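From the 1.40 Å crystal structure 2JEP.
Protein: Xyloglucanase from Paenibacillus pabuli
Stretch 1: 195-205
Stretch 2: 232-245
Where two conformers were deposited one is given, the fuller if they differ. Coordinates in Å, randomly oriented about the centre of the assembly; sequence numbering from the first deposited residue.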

# COMPACT_ATOMS: atom_id res chain seq x y z
N TYR A 195 7.25 10.89 -18.06
CA TYR A 195 7.48 10.25 -16.79
C TYR A 195 6.47 9.14 -16.51
O TYR A 195 6.82 8.11 -15.93
CB TYR A 195 7.48 11.26 -15.65
CG TYR A 195 8.56 12.30 -15.69
CD1 TYR A 195 9.69 12.15 -16.49
CD2 TYR A 195 8.46 13.45 -14.93
CE1 TYR A 195 10.67 13.14 -16.52
CE2 TYR A 195 9.43 14.44 -14.97
CZ TYR A 195 10.53 14.28 -15.75
OH TYR A 195 11.51 15.26 -15.79
N TYR A 196 5.22 9.35 -16.94
CA TYR A 196 4.21 8.31 -16.80
C TYR A 196 4.60 7.08 -17.60
O TYR A 196 4.41 5.93 -17.15
CB TYR A 196 2.80 8.82 -17.18
CG TYR A 196 1.69 8.32 -16.29
CD1 TYR A 196 1.70 7.05 -15.71
CD2 TYR A 196 0.59 9.14 -16.03
CE1 TYR A 196 0.67 6.63 -14.88
CE2 TYR A 196 -0.44 8.71 -15.20
CZ TYR A 196 -0.38 7.46 -14.62
OH TYR A 196 -1.38 7.06 -13.74
N THR A 197 5.19 7.30 -18.78
CA THR A 197 5.69 6.18 -19.58
C THR A 197 6.77 5.39 -18.83
O THR A 197 6.76 4.18 -18.84
CB THR A 197 6.16 6.69 -20.94
OG1 THR A 197 5.01 7.16 -21.61
CG2 THR A 197 6.86 5.59 -21.76
N ASN A 198 7.67 6.08 -18.14
CA ASN A 198 8.65 5.37 -17.31
C ASN A 198 7.97 4.53 -16.24
O ASN A 198 8.33 3.40 -16.02
CB ASN A 198 9.69 6.34 -16.72
CG ASN A 198 10.57 6.98 -17.77
OD1 ASN A 198 10.76 6.42 -18.87
ND2 ASN A 198 11.12 8.14 -17.45
N LEU A 199 6.99 5.12 -15.56
CA LEU A 199 6.24 4.40 -14.53
C LEU A 199 5.63 3.12 -15.13
O LEU A 199 5.74 2.03 -14.56
CB LEU A 199 5.15 5.31 -13.94
CG LEU A 199 4.36 4.82 -12.74
CD1 LEU A 199 3.70 6.01 -12.04
CD2 LEU A 199 3.31 3.77 -13.11
N ASN A 200 4.96 3.26 -16.27
CA ASN A 200 4.35 2.11 -16.92
C ASN A 200 5.40 1.07 -17.30
O ASN A 200 5.16 -0.13 -17.20
CB ASN A 200 3.57 2.54 -18.17
CG ASN A 200 2.36 3.40 -17.89
OD1 ASN A 200 1.62 3.18 -16.91
ND2 ASN A 200 2.08 4.35 -18.79
N ALA A 201 6.57 1.55 -17.72
CA ALA A 201 7.67 0.64 -18.06
C ALA A 201 8.11 -0.15 -16.84
O ALA A 201 8.37 -1.34 -16.94
CB ALA A 201 8.83 1.40 -18.68
N TYR A 202 8.20 0.50 -15.68
CA TYR A 202 8.56 -0.22 -14.45
C TYR A 202 7.52 -1.30 -14.18
O TYR A 202 7.86 -2.45 -13.89
CB TYR A 202 8.70 0.71 -13.23
CG TYR A 202 9.62 1.90 -13.38
CD1 TYR A 202 10.65 1.93 -14.30
CD2 TYR A 202 9.47 3.01 -12.55
CE1 TYR A 202 11.45 3.03 -14.44
CE2 TYR A 202 10.27 4.13 -12.67
CZ TYR A 202 11.26 4.15 -13.63
OH TYR A 202 12.03 5.27 -13.76
N ASN A 203 6.24 -0.96 -14.27
CA ASN A 203 5.23 -1.98 -13.99
C ASN A 203 5.37 -3.17 -14.94
O ASN A 203 5.22 -4.31 -14.52
CB ASN A 203 3.80 -1.42 -14.07
CG ASN A 203 3.39 -0.65 -12.83
OD1 ASN A 203 3.88 -0.92 -11.74
ND2 ASN A 203 2.44 0.28 -12.98
N GLN A 204 5.64 -2.89 -16.21
CA GLN A 204 5.78 -3.98 -17.21
C GLN A 204 7.00 -4.85 -16.92
O GLN A 204 6.94 -6.08 -17.00
CB GLN A 204 5.84 -3.40 -18.62
CG GLN A 204 5.76 -4.48 -19.69
CD GLN A 204 4.41 -5.18 -19.64
OE1 GLN A 204 3.38 -4.58 -19.95
NE2 GLN A 204 4.40 -6.44 -19.19
N ILE A 205 8.13 -4.21 -16.63
CA ILE A 205 9.35 -4.93 -16.25
C ILE A 205 9.12 -5.81 -15.03
O ILE A 205 9.54 -6.99 -14.99
CB ILE A 205 10.52 -3.93 -16.00
CG1 ILE A 205 10.95 -3.27 -17.31
CG2 ILE A 205 11.73 -4.63 -15.36
CD1 ILE A 205 11.72 -1.95 -17.12
N ASP A 232 -7.51 9.89 -9.40
CA ASP A 232 -7.83 10.67 -10.61
C ASP A 232 -6.78 10.49 -11.69
O ASP A 232 -7.10 10.38 -12.88
CB ASP A 232 -7.90 12.14 -10.28
CG ASP A 232 -9.18 12.54 -9.55
OD1 ASP A 232 -10.12 11.73 -9.44
OD2 ASP A 232 -9.21 13.71 -9.13
N TYR A 233 -5.52 10.45 -11.30
CA TYR A 233 -4.45 10.33 -12.29
C TYR A 233 -4.25 8.90 -12.81
O TYR A 233 -3.51 8.71 -13.77
CB TYR A 233 -3.12 10.89 -11.76
CG TYR A 233 -3.12 12.39 -11.51
CD1 TYR A 233 -3.76 13.26 -12.38
CD2 TYR A 233 -2.48 12.93 -10.41
CE1 TYR A 233 -3.75 14.62 -12.16
CE2 TYR A 233 -2.46 14.30 -10.19
CZ TYR A 233 -3.11 15.12 -11.07
OH TYR A 233 -3.10 16.50 -10.86
N THR A 234 -4.89 7.93 -12.17
CA THR A 234 -4.89 6.54 -12.59
C THR A 234 -6.10 6.21 -13.47
O THR A 234 -5.97 5.48 -14.45
CB THR A 234 -4.81 5.61 -11.37
OG1 THR A 234 -3.69 6.00 -10.56
CG2 THR A 234 -4.67 4.17 -11.77
N VAL A 235 -7.27 6.75 -13.12
CA VAL A 235 -8.46 6.45 -13.92
C VAL A 235 -8.66 7.40 -15.09
O VAL A 235 -9.27 7.01 -16.08
CB VAL A 235 -9.77 6.40 -13.08
CG1 VAL A 235 -9.64 5.37 -11.96
CG2 VAL A 235 -10.16 7.81 -12.56
N GLY A 236 -8.16 8.61 -15.00
CA GLY A 236 -8.35 9.58 -16.07
C GLY A 236 -7.39 9.39 -17.22
O GLY A 236 -6.57 8.48 -17.24
N ASN A 237 -7.50 10.28 -18.21
CA ASN A 237 -6.71 10.13 -19.43
C ASN A 237 -5.38 10.86 -19.32
O ASN A 237 -5.14 11.87 -19.99
CB ASN A 237 -7.52 10.64 -20.64
CG ASN A 237 -6.84 10.35 -21.95
OD1 ASN A 237 -6.00 9.44 -22.03
ND2 ASN A 237 -7.19 11.10 -22.98
N TYR A 238 -4.51 10.36 -18.45
CA TYR A 238 -3.24 11.00 -18.13
C TYR A 238 -2.03 10.19 -18.51
O TYR A 238 -0.89 10.68 -18.38
CB TYR A 238 -3.16 11.30 -16.63
CG TYR A 238 -4.18 12.33 -16.17
CD1 TYR A 238 -3.94 13.69 -16.33
CD2 TYR A 238 -5.38 11.93 -15.59
CE1 TYR A 238 -4.87 14.64 -15.90
CE2 TYR A 238 -6.31 12.88 -15.14
CZ TYR A 238 -6.06 14.23 -15.31
OH TYR A 238 -7.00 15.13 -14.85
N GLY A 239 -2.25 8.97 -18.99
CA GLY A 239 -1.14 8.15 -19.45
C GLY A 239 -1.01 6.76 -18.84
O GLY A 239 -0.18 5.98 -19.29
N PHE A 240 -1.81 6.44 -17.81
CA PHE A 240 -1.69 5.08 -17.25
C PHE A 240 -2.02 4.04 -18.31
O PHE A 240 -2.98 4.19 -19.05
CB PHE A 240 -2.65 4.91 -16.07
CG PHE A 240 -2.55 3.56 -15.38
CD1 PHE A 240 -1.44 3.24 -14.62
CD2 PHE A 240 -3.54 2.62 -15.52
CE1 PHE A 240 -1.38 2.01 -13.98
CE2 PHE A 240 -3.45 1.38 -14.91
CZ PHE A 240 -2.37 1.09 -14.14
N THR A 241 -1.23 2.96 -18.36
CA THR A 241 -1.54 1.80 -19.16
C THR A 241 -1.48 0.54 -18.32
O THR A 241 -0.69 0.43 -17.39
CB THR A 241 -0.64 1.67 -20.40
OG1 THR A 241 0.71 1.50 -20.00
CG2 THR A 241 -0.79 2.89 -21.33
N LEU A 242 -2.33 -0.42 -18.66
CA LEU A 242 -2.32 -1.72 -18.00
C LEU A 242 -1.21 -2.58 -18.59
O LEU A 242 -1.05 -2.65 -19.80
CB LEU A 242 -3.68 -2.41 -18.16
CG LEU A 242 -4.79 -1.76 -17.33
CD1 LEU A 242 -6.15 -2.12 -17.93
CD2 LEU A 242 -4.69 -2.13 -15.84
N PRO A 243 -0.43 -3.26 -17.74
CA PRO A 243 0.61 -4.10 -18.29
C PRO A 243 0.06 -5.32 -19.01
O PRO A 243 -1.02 -5.79 -18.67
CB PRO A 243 1.39 -4.55 -17.05
CG PRO A 243 0.48 -4.39 -15.94
CD PRO A 243 -0.46 -3.30 -16.27
N THR A 244 0.80 -5.82 -19.99
CA THR A 244 0.52 -7.14 -20.53
C THR A 244 1.08 -8.17 -19.54
O THR A 244 1.88 -7.84 -18.68
CB THR A 244 1.18 -7.34 -21.92
OG1 THR A 244 2.60 -7.17 -21.82
CG2 THR A 244 0.62 -6.35 -22.94
N ASP A 245 0.68 -9.43 -19.67
CA ASP A 245 1.16 -10.46 -18.76
C ASP A 245 1.36 -11.76 -19.52
O ASP A 245 0.87 -12.82 -19.14
CB ASP A 245 0.15 -10.60 -17.60
CG ASP A 245 0.73 -11.31 -16.37
OD1 ASP A 245 1.92 -11.66 -16.35
OD2 ASP A 245 -0.05 -11.50 -15.42
O HOH W 1 1.38 0.78 -15.66

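The contact joins one face of a helix, 195-205, to a mostly irregular segment, 232-245. Y196, N200 and Q204 are spaced four residues apart, about one helical turn. Their CA atoms pair most closely with those of G239, T241 and P243 respectively, so the loop runs along the helix.

Hydrogen bonds from side chain to backbone dominate. Y196 OH donates to Y233 O at 2.7 Å. This carbonyl lies near the plane of the tyrosine ring, at its edge. The N200 amide uses both its ends. N200 ND2 donates to G239 O at 2.8 Å, and N200 OD1 accepts from T241 N at 3.2 Å, with a nearly straight N-H...O angle of 169°. The two bonds span F240. Q204 makes a similar pair with a single residue: Q204 OE1 accepts from T244 N at 2.9 Å, and Q204 NE2 donates to T244 O at 2.9 Å. The CA-to-CB bond of Q204 points sideways, but the end of the side chain comes nearer the loop and reaches both groups.

One water extends the polar network. It donates to N200 OD1 and to T241 O, both at 2.7 Å, and accepts from N203 ND2 at 2.9 Å. N200 OD1 therefore accepts from the water as well as from T241 N.

Apolar packing centres on Y196, which is buried. Y196 CZ lies 3.7 Å from F240 CB, and Y196 CE2 lies 4.0 Å from Y238 CB. G239 CA sits over one face of the ring, 4.0 Å from Y196 CD2. An ideal CB on G239 would be a tight 3.2 Å from Y196 CD2. The positive phi of G239, 125°, independently calls for glycine, because a CB would jam against the preceding carbonyl. Apart from these apolar contacts, P243 touches the Q204 amide oxygen, with P243 CA 3.3 Å and P243 CB 3.5 Å from Q204 OE1.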